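Local coordinates for protein dihydrofolate reductase (Coxiella burnetii, PDB 3TQ9) that probably catalyses the NADPH-dependent reduction of 7,8-dihydrofolate to tetrahydrofolate, a step needed for glycine, purine and DNA precursor synthesis, at residues A[7-12]-A[112-117]; A[39-44]-A[94-99]; A[78-83]-A[103-108]. All coordinates share one frame; numbering follows the deposited sequence.

Contact 1. Residues A[7-12]-A[112-117]; sequences AAMDKN and MILTII. With MTX (methotrexate), chain C.
Met-9 and Leu-114 carry the apolar side of this parallel pair of strands in the central sheet of the dihydrofolate reductase fold. The thioether chain of Met-9 starts between its own backbone N and carbonyl carbon (chi1 72°) and bends again at the sulfur, which swings the terminal methyl back over the neighbouring strand. There CE meets Leu-114 CD2 at 3.7 Å, the two side chains crossing at a slant. The same leucine methyl also covers Ala-7, with CD2 4.0 Å from Ala-7 CB, so one branch serves two residues. Ile-116 instead runs alongside the root of Met-9 and points the same way, its CG1 lying 4.2 Å from Met-9 CG. On the other face Ala-8 and Thr-115 meet the inhibitor methotrexate and line its pocket: Ala-8 CB stands 3.4 Å from N1 of the pteridine. Thr-115 holds OG1 anti to its carbonyl carbon (chi1 -49°), on the side of the 2-amino group, while its hydrogen bond goes to Asp-28, which bonds methotrexate as well. Four backbone hydrogen bonds fix the register, among them Met-9 N to Thr-115 O at 2.7 Å. Near the end of the segment, Asp-10 OD1 accepts from Asn-12 N at 2.8 Å from above the carboxylate plane, forming an Asx turn; Leu-14 N and Phe-121 N also bond this carboxylate. Ala-8 O binds the NADPH carboxamide nitrogen, so this strand touches both ligands. Strand 111-117 is bonded on its other edge to antiparallel strand 154-159, helix 26-36 packs against Ala-8, Ile-113 and Thr-115, and Phe-127 rests on Ala-7 and Met-9.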
loop_
_atom_site.group_PDB
_atom_site.type_symbol
_atom_site.label_atom_id
_atom_site.label_comp_id
_atom_site.label_asym_id
_atom_site.label_seq_id
_atom_site.Cartn_x
_atom_site.Cartn_y
_atom_site.Cartn_z
ATOM N N ALA A 7 3.672 -2.915 0.893
ATOM C CA ALA A 7 3.973 -2.167 2.117
ATOM C C ALA A 7 5.440 -2.300 2.474
ATOM O O ALA A 7 6.047 -3.331 2.203
ATOM C CB ALA A 7 3.105 -2.651 3.261
ATOM N N ALA A 8 6.010 -1.233 3.036
ATOM C CA ALA A 8 7.326 -1.277 3.657
ATOM C C ALA A 8 7.112 -1.177 5.159
ATOM O O ALA A 8 6.371 -0.309 5.630
ATOM C CB ALA A 8 8.196 -0.143 3.166
ATOM N N MET A 9 7.751 -2.073 5.904
ATOM C CA MET A 9 7.530 -2.186 7.345
ATOM C C MET A 9 8.776 -2.718 8.026
ATOM O O MET A 9 9.563 -3.410 7.395
ATOM C CB MET A 9 6.363 -3.142 7.612
ATOM C CG MET A 9 6.692 -4.614 7.340
ATOM S SD MET A 9 5.281 -5.696 7.491
ATOM C CE MET A 9 4.298 -5.111 6.110
ATOM N N ASP A 10 8.950 -2.408 9.308
ATOM C CA ASP A 10 10.072 -2.959 10.086
ATOM C C ASP A 10 9.679 -4.289 10.752
ATOM O O ASP A 10 8.615 -4.835 10.468
ATOM C CB ASP A 10 10.597 -1.925 11.098
ATOM C CG ASP A 10 9.675 -1.727 12.292
ATOM O OD1 ASP A 10 8.671 -2.452 12.416
ATOM O OD2 ASP A 10 9.961 -0.836 13.117
ATOM N N LYS A 11 10.534 -4.809 11.631
ATOM C CA LYS A 11 10.290 -6.105 12.273
ATOM C C LYS A 11 9.101 -6.106 13.234
ATOM O O LYS A 11 8.611 -7.173 13.593
ATOM C CB LYS A 11 11.555 -6.611 12.992
ATOM C CG LYS A 11 11.999 -5.793 14.213
ATOM C CD LYS A 11 13.533 -5.696 14.321
ATOM C CE LYS A 11 14.183 -6.922 14.960
ATOM N NZ LYS A 11 14.894 -6.585 16.236
ATOM N N ASN A 12 8.652 -4.923 13.653
ATOM C CA ASN A 12 7.423 -4.796 14.449
ATOM C C ASN A 12 6.195 -4.386 13.635
ATOM O O ASN A 12 5.155 -4.065 14.214
ATOM C CB ASN A 12 7.628 -3.806 15.598
ATOM C CG ASN A 12 8.420 -4.398 16.724
ATOM O OD1 ASN A 12 9.456 -5.018 16.496
ATOM N ND2 ASN A 12 7.941 -4.223 17.952
ATOM N N MET A 112 0.599 -10.153 -1.592
ATOM C CA MET A 112 1.310 -9.135 -0.807
ATOM C C MET A 112 2.754 -8.976 -1.300
ATOM O O MET A 112 3.424 -9.963 -1.592
ATOM C CB MET A 112 1.298 -9.484 0.690
ATOM C CG MET A 112 -0.073 -9.348 1.342
ATOM S SD MET A 112 -0.018 -9.043 3.112
ATOM C CE MET A 112 0.421 -10.667 3.714
ATOM N N ILE A 113 3.215 -7.732 -1.406
ATOM C CA ILE A 113 4.610 -7.436 -1.711
ATOM C C ILE A 113 5.159 -6.595 -0.576
ATOM O O ILE A 113 4.887 -5.395 -0.496
ATOM C CB ILE A 113 4.758 -6.688 -3.040
ATOM C CG1 ILE A 113 4.088 -7.496 -4.150
ATOM C CG2 ILE A 113 6.239 -6.433 -3.347
ATOM C CD1 ILE A 113 4.437 -7.047 -5.548
ATOM N N LEU A 114 5.932 -7.233 0.299
ATOM C CA LEU A 114 6.337 -6.616 1.565
ATOM C C LEU A 114 7.852 -6.397 1.692
ATOM O O LEU A 114 8.636 -7.336 1.525
ATOM C CB LEU A 114 5.854 -7.480 2.736
ATOM C CG LEU A 114 4.366 -7.839 2.771
ATOM C CD1 LEU A 114 4.099 -8.788 3.937
ATOM C CD2 LEU A 114 3.491 -6.577 2.853
ATOM N N THR A 115 8.251 -5.156 1.985
ATOM C CA THR A 115 9.631 -4.849 2.360
ATOM C C THR A 115 9.696 -4.861 3.883
ATOM O O THR A 115 9.083 -4.014 4.530
ATOM C CB THR A 115 10.089 -3.464 1.832
ATOM O OG1 THR A 115 9.768 -3.339 0.441
ATOM C CG2 THR A 115 11.600 -3.275 2.017
ATOM N N ILE A 116 10.407 -5.833 4.456
ATOM C CA ILE A 116 10.552 -5.930 5.913
ATOM C C ILE A 116 11.945 -5.492 6.323
ATOM O O ILE A 116 12.925 -6.171 6.027
ATOM C CB ILE A 116 10.291 -7.348 6.440
ATOM C CG1 ILE A 116 8.920 -7.838 5.971
ATOM C CG2 ILE A 116 10.354 -7.360 7.962
ATOM C CD1 ILE A 116 8.746 -9.329 6.059
ATOM N N ILE A 117 12.016 -4.356 7.013
ATOM C CA ILE A 117 13.277 -3.723 7.400
ATOM C C ILE A 117 13.774 -4.268 8.746
ATOM O O ILE A 117 13.035 -4.272 9.728
ATOM C CB ILE A 117 13.089 -2.191 7.511
ATOM C CG1 ILE A 117 12.638 -1.608 6.165
ATOM C CG2 ILE A 117 14.366 -1.528 7.980
ATOM C CD1 ILE A 117 11.893 -0.297 6.285
HETATM N N1 MTX C . 7.337 1.400 0.236
HETATM C C2 MTX C . 6.761 0.202 -0.149
HETATM N NA2 MTX C . 7.520 -0.864 -0.344
HETATM N N3 MTX C . 5.396 0.100 -0.328
HETATM C C4 MTX C . 4.577 1.191 -0.134
HETATM N NA4 MTX C . 3.262 1.079 -0.311
HETATM C C4A MTX C . 5.141 2.402 0.251
HETATM N N5 MTX C . 4.329 3.502 0.447
HETATM C C6 MTX C . 4.879 4.700 0.820
HETATM C C7 MTX C . 6.261 4.818 1.009
HETATM N N8 MTX C . 7.087 3.719 0.810
HETATM C C8A MTX C . 6.530 2.508 0.434
HETATM C C9 MTX C . 3.942 5.861 1.012
HETATM N N10 MTX C . 4.639 7.126 0.851
HETATM C CM MTX C . 4.704 7.998 2.041
HETATM C C11 MTX C . 6.891 8.075 -2.600
HETATM C C12 MTX C . 7.046 8.809 -1.436
HETATM C C13 MTX C . 6.307 8.491 -0.303
HETATM C C14 MTX C . 5.395 7.434 -0.328
HETATM C C15 MTX C . 5.244 6.706 -1.509
HETATM C C16 MTX C . 5.989 7.026 -2.640
HETATM C C MTX C . 7.705 8.442 -3.805
HETATM O O MTX C . 8.252 9.741 -3.879
HETATM N N MTX C . 7.891 7.555 -4.779
HETATM C CA MTX C . 8.095 7.999 -6.145
HETATM C CT MTX C . 7.564 7.012 -7.120
HETATM O O1 MTX C . 7.201 5.888 -6.729
HETATM O O2 MTX C . 7.471 7.322 -8.330
HETATM C CB MTX C . 9.566 8.267 -6.457
HETATM C CG MTX C . 10.526 7.424 -5.634
HETATM C CD MTX C . 11.929 7.803 -6.038
HETATM O OE1 MTX C . 12.555 7.084 -6.860
HETATM O OE2 MTX C . 12.470 8.837 -5.561
#

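Contact 2. Residues A[39-44]-A[94-99]; sequences KPIVMG and IIIGGA. With NDP (NADPH dihydro-nicotinamide-adenine-dinucleotide phosphate), chain B.
Four backbone hydrogen bonds join the parallel strands 40-44 and 94-97. Ile-94 takes part twice, giving its N to Pro-40 O (3.0 Å) and receiving Val-42 N on its own O; Val-42 O then accepts Ile-96 N. The last bond, Gly-44 N to Gly-97 O at 2.8 Å, follows a shift in pairing, from Val-42 opposite Ile-95 to Met-43 nearest Gly-97.

Apolar contacts occupy both faces. Ile-95 turns its CD1 back over Val-42, reaching Val-42 CB at 3.6 Å, and the two lie side by side. Ile-96 touches two residues, Met-43 and Ile-41: CG1 runs beside Met-43, 3.5 Å from Met-43 CB, while CG2, anti to the carbonyl carbon because chi1 is 71°, slants across to Ile-41 CB at 3.8 Å.

Cofactor contacts gather at the C-terminal end of 94-99. The peptide between Gly-97 and Gly-98 is cis, a hallmark of the dihydrofolate reductase family, and Gly-98 N gives a weak hydrogen bond of 2.9 Å to NADPH O2A. Ala-99 N adds another weak one to NADPH O5D, and Gly-97 CA lies 3.8 Å from C5N of the nicotinamide. Ile-96 O lies 3.1 Å from C4N, the hydride-carrying carbon, and makes a weak hydrogen bond to methotrexate.

Strand 59-63 continues the sheet beyond Ile-41 and Met-43, strand 2-10 flanks Ile-95, and helix 26-36 packs onto Ile-41, Ile-94 and Ile-96.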
loop_
_atom_site.group_PDB
_atom_site.type_symbol
_atom_site.label_atom_id
_atom_site.label_comp_id
_atom_site.label_asym_id
_atom_site.label_seq_id
_atom_site.Cartn_x
_atom_site.Cartn_y
_atom_site.Cartn_z
ATOM N N LYS A 39 -0.092 1.212 -13.206
ATOM C CA LYS A 39 -1.200 0.476 -12.611
ATOM C C LYS A 39 -2.036 1.382 -11.709
ATOM O O LYS A 39 -1.563 2.434 -11.269
ATOM C CB LYS A 39 -0.677 -0.740 -11.838
ATOM C CG LYS A 39 -0.035 -1.786 -12.743
ATOM C CD LYS A 39 0.751 -2.841 -11.961
ATOM C CE LYS A 39 1.583 -3.737 -12.885
ATOM N NZ LYS A 39 2.618 -4.518 -12.140
ATOM N N PRO A 40 -3.302 1.001 -11.468
ATOM C CA PRO A 40 -4.103 1.702 -10.467
ATOM C C PRO A 40 -3.552 1.478 -9.067
ATOM O O PRO A 40 -3.417 0.320 -8.647
ATOM C CB PRO A 40 -5.493 1.058 -10.610
ATOM C CG PRO A 40 -5.521 0.473 -11.955
ATOM C CD PRO A 40 -4.115 0.052 -12.249
ATOM N N ILE A 41 -3.201 2.569 -8.377
ATOM C CA ILE A 41 -2.812 2.507 -6.966
ATOM C C ILE A 41 -3.922 3.127 -6.097
ATOM O O ILE A 41 -4.426 4.225 -6.383
ATOM C CB ILE A 41 -1.407 3.142 -6.669
ATOM C CG1 ILE A 41 -1.348 4.620 -7.034
ATOM C CG2 ILE A 41 -0.318 2.415 -7.422
ATOM C CD1 ILE A 41 -0.055 5.293 -6.587
ATOM N N VAL A 42 -4.319 2.387 -5.059
ATOM C CA VAL A 42 -5.372 2.796 -4.141
ATOM C C VAL A 42 -4.723 3.167 -2.808
ATOM O O VAL A 42 -3.968 2.381 -2.230
ATOM C CB VAL A 42 -6.407 1.667 -3.950
ATOM C CG1 VAL A 42 -7.470 2.062 -2.932
ATOM C CG2 VAL A 42 -7.064 1.316 -5.267
ATOM N N MET A 43 -5.022 4.371 -2.331
ATOM C CA MET A 43 -4.459 4.881 -1.091
ATOM C C MET A 43 -5.526 5.587 -0.268
ATOM O O MET A 43 -6.546 6.022 -0.801
ATOM C CB MET A 43 -3.313 5.849 -1.401
ATOM C CG MET A 43 -3.751 7.218 -1.961
ATOM S SD MET A 43 -2.388 8.179 -2.664
ATOM C CE MET A 43 -2.125 7.310 -4.189
ATOM N N GLY A 44 -5.294 5.700 1.034
ATOM C CA GLY A 44 -6.142 6.515 1.892
ATOM C C GLY A 44 -5.789 7.984 1.760
ATOM O O GLY A 44 -4.735 8.331 1.244
ATOM N N ILE A 94 -3.453 -2.228 -7.022
ATOM C CA ILE A 94 -2.398 -2.193 -6.016
ATOM C C ILE A 94 -2.769 -1.248 -4.899
ATOM O O ILE A 94 -2.957 -0.057 -5.117
ATOM C CB ILE A 94 -1.042 -1.785 -6.617
ATOM C CG1 ILE A 94 -0.620 -2.819 -7.664
ATOM C CG2 ILE A 94 0.014 -1.697 -5.528
ATOM C CD1 ILE A 94 0.698 -2.537 -8.301
ATOM N N ILE A 95 -2.876 -1.804 -3.700
ATOM C CA ILE A 95 -3.239 -1.055 -2.520
ATOM C C ILE A 95 -1.942 -0.642 -1.855
ATOM O O ILE A 95 -1.147 -1.504 -1.469
ATOM C CB ILE A 95 -4.058 -1.913 -1.524
ATOM C CG1 ILE A 95 -5.221 -2.642 -2.230
ATOM C CG2 ILE A 95 -4.567 -1.041 -0.370
ATOM C CD1 ILE A 95 -6.214 -1.733 -2.902
ATOM N N ILE A 96 -1.727 0.667 -1.721
ATOM C CA ILE A 96 -0.473 1.190 -1.173
ATOM C C ILE A 96 -0.555 1.665 0.291
ATOM O O ILE A 96 0.444 2.026 0.853
ATOM C CB ILE A 96 0.135 2.311 -2.079
ATOM C CG1 ILE A 96 -0.669 3.609 -2.028
ATOM C CG2 ILE A 96 0.262 1.835 -3.534
ATOM C CD1 ILE A 96 0.109 4.806 -2.493
ATOM N N GLY A 97 -1.732 1.659 0.906
ATOM C CA GLY A 97 -1.858 2.030 2.321
ATOM C C GLY A 97 -2.814 3.184 2.537
ATOM O O GLY A 97 -3.449 3.630 1.588
ATOM N N GLY A 98 -2.920 3.705 3.759
ATOM C CA GLY A 98 -2.063 3.358 4.891
ATOM C C GLY A 98 -2.668 2.315 5.803
ATOM O O GLY A 98 -3.294 1.377 5.332
ATOM N N ALA A 99 -2.488 2.490 7.110
ATOM C CA ALA A 99 -2.869 1.482 8.103
ATOM C C ALA A 99 -4.340 1.111 8.032
ATOM O O ALA A 99 -4.677 -0.070 8.106
ATOM C CB ALA A 99 -2.517 1.955 9.516
HETATM P PA NDP B . -4.613 6.065 5.753
HETATM O O1A NDP B . -5.203 4.691 5.853
HETATM O O2A NDP B . -3.524 6.315 4.754
HETATM O O5B NDP B . -5.809 7.055 5.421
HETATM C C5B NDP B . -6.872 7.179 6.362
HETATM C C4B NDP B . -8.007 7.966 5.731
HETATM O O4B NDP B . -8.485 7.258 4.584
HETATM C C3B NDP B . -9.239 8.144 6.606
HETATM O O3B NDP B . -9.148 9.241 7.507
HETATM C C2B NDP B . -10.296 8.394 5.571
HETATM O O2B NDP B . -10.132 9.703 5.034
HETATM C C1B NDP B . -9.902 7.419 4.475
HETATM N N9A NDP B . -10.519 6.087 4.580
HETATM C C8A NDP B . -9.944 4.978 5.069
HETATM N N7A NDP B . -10.801 3.929 4.996
HETATM C C5A NDP B . -11.940 4.381 4.440
HETATM C C6A NDP B . -13.244 3.815 4.073
HETATM N N6A NDP B . -13.517 2.508 4.286
HETATM N N1A NDP B . -14.155 4.638 3.512
HETATM C C2A NDP B . -13.898 5.937 3.295
HETATM N N3A NDP B . -12.733 6.499 3.608
HETATM C C4A NDP B . -11.743 5.794 4.171
HETATM O O3 NDP B . -4.144 6.637 7.185
HETATM P PN NDP B . -3.038 6.023 8.196
HETATM O O1N NDP B . -3.484 4.705 8.779
HETATM O O2N NDP B . -2.720 7.148 9.137
HETATM O O5D NDP B . -1.753 5.761 7.296
HETATM C C5D NDP B . -0.862 6.830 7.004
HETATM C C4D NDP B . 0.453 6.499 7.669
HETATM O O4D NDP B . 0.970 5.292 7.106
HETATM C C3D NDP B . 1.472 7.583 7.389
HETATM O O3D NDP B . 2.441 7.616 8.442
HETATM C C2D NDP B . 2.109 7.108 6.108
HETATM O O2D NDP B . 3.372 7.754 5.901
HETATM C C1D NDP B . 2.173 5.605 6.387
HETATM N N1N NDP B . 2.232 4.734 5.215
HETATM C C2N NDP B . 3.219 3.837 5.178
HETATM C C3N NDP B . 3.359 2.960 4.131
HETATM C C7N NDP B . 4.473 1.971 4.124
HETATM O O7N NDP B . 4.573 1.204 3.193
HETATM N N7N NDP B . 5.344 1.959 5.125
HETATM C C4N NDP B . 2.358 3.025 3.017
HETATM C C5N NDP B . 1.315 4.029 3.124
HETATM C C6N NDP B . 1.301 4.843 4.249
HETATM P P2B NDP B . -10.920 11.025 5.473
HETATM O O1X NDP B . -10.259 11.279 6.795
HETATM O O2X NDP B . -10.572 12.070 4.441
HETATM O O3X NDP B . -12.380 10.669 5.465
#

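Contact 3. Residues A[78-83]-A[103-108]; sequences YSLDDA and KEALPK. With NDP (NADPH dihydro-nicotinamide-adenine-dinucleotide phosphate), chain B.
Leu-80 and Ala-105 form the close-packed part of this meeting between two helices. Leu-80 extends its CG anti to the backbone N (chi1 -179°), which carries CD2 across to the other helix, 3.7 Å from Ala-105 CA and 3.8 Å from Ala-105 CB. Both residues are buried, and the short alanine side chain lets the leucine methyl rest close to the helix backbone.

The solvent side is held by charge, with little packing. Lys-108, extended beyond CG, reaches over to Asp-81 and crosses it at about a right angle; its NZ forms a salt bridge with Asp-81 OD1 at 2.9 Å, approaching from 59° above the carboxylate plane and thus far from the usual in-plane approach. The ammonium group would also be expected to offset some of the repulsion between Asp-81 OD1 and Glu-104 OE2, which stand 3.8 Å apart with their carboxylate planes turned 43° to each other.

Glu-104 sits between these two zones. Its carboxylate passes by Leu-80, whose CB is 4.0 Å from OE2, and its other oxygen, OE1, accepts a weak hydrogen bond of 2.7 Å from N6A of the NADPH adenine. Glu-104, an observed NADPH-binding residue, and the start of helix 80-86, where Tyr-78 O is 3.3 Å from C2A, thus flank the adenine end of the cofactor site. Ser-79 is the N-cap there, its OG accepting from Asp-82 N.

Helix 80-86 leans on strand 74-77 through Asp-82 and Ala-83, which touch Phe-77, whereas the segment 103-108 covers strand 2-10, with Ala-105 and Leu-106 on Leu-5 and Lys-108 on Ile-3.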
loop_
_atom_site.group_PDB
_atom_site.type_symbol
_atom_site.label_atom_id
_atom_site.label_comp_id
_atom_site.label_asym_id
_atom_site.label_seq_id
_atom_site.Cartn_x
_atom_site.Cartn_y
_atom_site.Cartn_z
ATOM N N TYR A 78 -15.473 6.923 -2.301
ATOM C CA TYR A 78 -15.950 7.107 -0.940
ATOM C C TYR A 78 -15.923 5.823 -0.103
ATOM O O TYR A 78 -16.318 5.826 1.063
ATOM C CB TYR A 78 -17.335 7.751 -0.957
ATOM C CG TYR A 78 -17.353 9.106 -1.650
ATOM C CD1 TYR A 78 -16.344 10.042 -1.423
ATOM C CD2 TYR A 78 -18.383 9.456 -2.511
ATOM C CE1 TYR A 78 -16.352 11.271 -2.043
ATOM C CE2 TYR A 78 -18.401 10.694 -3.135
ATOM C CZ TYR A 78 -17.379 11.592 -2.894
ATOM O OH TYR A 78 -17.375 12.819 -3.503
ATOM N N SER A 79 -15.435 4.737 -0.690
ATOM C CA SER A 79 -15.160 3.527 0.060
ATOM C C SER A 79 -14.196 2.730 -0.759
ATOM O O SER A 79 -14.075 2.967 -1.960
ATOM C CB SER A 79 -16.439 2.725 0.310
ATOM O OG SER A 79 -17.207 2.608 -0.875
ATOM N N LEU A 80 -13.494 1.802 -0.119
ATOM C CA LEU A 80 -12.630 0.881 -0.839
ATOM C C LEU A 80 -13.476 0.033 -1.777
ATOM O O LEU A 80 -13.028 -0.305 -2.864
ATOM C CB LEU A 80 -11.841 -0.015 0.124
ATOM C CG LEU A 80 -10.872 -1.024 -0.496
ATOM C CD1 LEU A 80 -9.817 -0.326 -1.350
ATOM C CD2 LEU A 80 -10.222 -1.877 0.602
ATOM N N ASP A 81 -14.703 -0.285 -1.367
ATOM C CA ASP A 81 -15.596 -1.108 -2.171
ATOM C C ASP A 81 -16.069 -0.407 -3.445
ATOM O O ASP A 81 -16.169 -1.042 -4.489
ATOM C CB ASP A 81 -16.794 -1.569 -1.340
ATOM C CG ASP A 81 -16.401 -2.531 -0.221
ATOM O OD1 ASP A 81 -15.196 -2.637 0.108
ATOM O OD2 ASP A 81 -17.306 -3.183 0.336
ATOM N N ASP A 82 -16.351 0.891 -3.383
ATOM C CA ASP A 82 -16.654 1.644 -4.612
ATOM C C ASP A 82 -15.440 1.651 -5.561
ATOM O O ASP A 82 -15.604 1.564 -6.777
ATOM C CB ASP A 82 -17.103 3.087 -4.308
ATOM C CG ASP A 82 -18.450 3.162 -3.583
ATOM O OD1 ASP A 82 -19.160 2.135 -3.468
ATOM O OD2 ASP A 82 -18.805 4.271 -3.129
ATOM N N ALA A 83 -14.229 1.740 -5.004
ATOM C CA ALA A 83 -13.003 1.756 -5.819
ATOM C C ALA A 83 -12.839 0.441 -6.554
ATOM O O ALA A 83 -12.755 0.418 -7.772
ATOM C CB ALA A 83 -11.772 2.031 -4.960
ATOM N N LYS A 103 -5.836 -2.569 6.480
ATOM C CA LYS A 103 -6.649 -3.441 7.339
ATOM C C LYS A 103 -7.939 -3.866 6.669
ATOM O O LYS A 103 -8.360 -5.018 6.799
ATOM C CB LYS A 103 -6.979 -2.749 8.665
ATOM C CG LYS A 103 -7.697 -3.660 9.679
ATOM C CD LYS A 103 -8.107 -2.923 10.954
ATOM C CE LYS A 103 -9.159 -3.721 11.723
ATOM N NZ LYS A 103 -9.545 -3.090 13.024
ATOM N N GLU A 104 -8.581 -2.928 5.977
ATOM C CA GLU A 104 -9.823 -3.219 5.265
ATOM C C GLU A 104 -9.547 -4.052 4.004
ATOM O O GLU A 104 -10.300 -4.962 3.684
ATOM C CB GLU A 104 -10.570 -1.929 4.907
ATOM C CG GLU A 104 -12.072 -2.164 4.633
ATOM C CD GLU A 104 -12.775 -0.980 3.974
ATOM O OE1 GLU A 104 -12.262 0.157 4.093
ATOM O OE2 GLU A 104 -13.841 -1.192 3.335
ATOM N N ALA A 105 -8.460 -3.742 3.303
ATOM C CA ALA A 105 -8.054 -4.496 2.109
ATOM C C ALA A 105 -7.588 -5.925 2.412
ATOM O O ALA A 105 -7.876 -6.837 1.650
ATOM C CB ALA A 105 -6.966 -3.754 1.370
ATOM N N LEU A 106 -6.878 -6.117 3.520
ATOM C CA LEU A 106 -6.199 -7.388 3.800
ATOM C C LEU A 106 -7.050 -8.648 3.554
ATOM O O LEU A 106 -6.583 -9.585 2.905
ATOM C CB LEU A 106 -5.611 -7.403 5.226
ATOM C CG LEU A 106 -4.747 -8.612 5.620
ATOM C CD1 LEU A 106 -3.562 -8.754 4.684
ATOM C CD2 LEU A 106 -4.276 -8.483 7.048
ATOM N N PRO A 107 -8.295 -8.681 4.063
ATOM C CA PRO A 107 -9.097 -9.898 3.860
ATOM C C PRO A 107 -9.602 -10.111 2.421
ATOM O O PRO A 107 -10.194 -11.151 2.123
ATOM C CB PRO A 107 -10.270 -9.706 4.831
ATOM C CG PRO A 107 -10.339 -8.227 5.073
ATOM C CD PRO A 107 -8.944 -7.741 4.995
ATOM N N LYS A 108 -9.384 -9.125 1.555
ATOM C CA LYS A 108 -9.644 -9.253 0.125
ATOM C C LYS A 108 -8.359 -9.483 -0.668
ATOM O O LYS A 108 -8.415 -9.743 -1.862
ATOM C CB LYS A 108 -10.346 -7.999 -0.384
ATOM C CG LYS A 108 -11.720 -7.839 0.199
ATOM C CD LYS A 108 -12.389 -6.556 -0.253
ATOM C CE LYS A 108 -13.867 -6.590 0.124
ATOM N NZ LYS A 108 -14.609 -5.435 -0.440
HETATM P PA NDP B . -4.613 6.065 5.753
HETATM O O1A NDP B . -5.203 4.691 5.853
HETATM O O2A NDP B . -3.524 6.315 4.754
HETATM O O5B NDP B . -5.809 7.055 5.421
HETATM C C5B NDP B . -6.872 7.179 6.362
HETATM C C4B NDP B . -8.007 7.966 5.731
HETATM O O4B NDP B . -8.485 7.258 4.584
HETATM C C3B NDP B . -9.239 8.144 6.606
HETATM O O3B NDP B . -9.148 9.241 7.507
HETATM C C2B NDP B . -10.296 8.394 5.571
HETATM O O2B NDP B . -10.132 9.703 5.034
HETATM C C1B NDP B . -9.902 7.419 4.475
HETATM N N9A NDP B . -10.519 6.087 4.580
HETATM C C8A NDP B . -9.944 4.978 5.069
HETATM N N7A NDP B . -10.801 3.929 4.996
HETATM C C5A NDP B . -11.940 4.381 4.440
HETATM C C6A NDP B . -13.244 3.815 4.073
HETATM N N6A NDP B . -13.517 2.508 4.286
HETATM N N1A NDP B . -14.155 4.638 3.512
HETATM C C2A NDP B . -13.898 5.937 3.295
HETATM N N3A NDP B . -12.733 6.499 3.608
HETATM C C4A NDP B . -11.743 5.794 4.171
HETATM O O3 NDP B . -4.144 6.637 7.185
HETATM P PN NDP B . -3.038 6.023 8.196
HETATM O O1N NDP B . -3.484 4.705 8.779
HETATM O O2N NDP B . -2.720 7.148 9.137
HETATM O O5D NDP B . -1.753 5.761 7.296
HETATM C C5D NDP B . -0.862 6.830 7.004
HETATM C C4D NDP B . 0.453 6.499 7.669
HETATM O O4D NDP B . 0.970 5.292 7.106
HETATM C C3D NDP B . 1.472 7.583 7.389
HETATM O O3D NDP B . 2.441 7.616 8.442
HETATM C C2D NDP B . 2.109 7.108 6.108
HETATM O O2D NDP B . 3.372 7.754 5.901
HETATM C C1D NDP B . 2.173 5.605 6.387
HETATM N N1N NDP B . 2.232 4.734 5.215
HETATM C C2N NDP B . 3.219 3.837 5.178
HETATM C C3N NDP B . 3.359 2.960 4.131
HETATM C C7N NDP B . 4.473 1.971 4.124
HETATM O O7N NDP B . 4.573 1.204 3.193
HETATM N N7N NDP B . 5.344 1.959 5.125
HETATM C C4N NDP B . 2.358 3.025 3.017
HETATM C C5N NDP B . 1.315 4.029 3.124
HETATM C C6N NDP B . 1.301 4.843 4.249
HETATM P P2B NDP B . -10.920 11.025 5.473
HETATM O O1X NDP B . -10.259 11.279 6.795
HETATM O O2X NDP B . -10.572 12.070 4.441
HETATM O O3X NDP B . -12.380 10.669 5.465
#

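Contacts 1 and 2 belong to the same central sheet, where strands 2-10 and 92-97 are neighbours; their centres lie 15 Å apart and their nearest atoms about 6 Å. Contact 3 lays helices over one face of that sheet. It touches contact 2 through Leu-80 CD1, 3.7 Å from Val-42 CG1, and through Ala-105 CB, 4.0 Å from Ile-95 CG2. Contacts 1 and 3, with centres 20 Å apart, meet where Met-112 SD is 3.9 Å from Leu-106 CD1. NADPH runs past all three: its adenine at contact 3, its pyrophosphate at contact 2, and its nicotinamide between contacts 2 and 1, beside methotrexate.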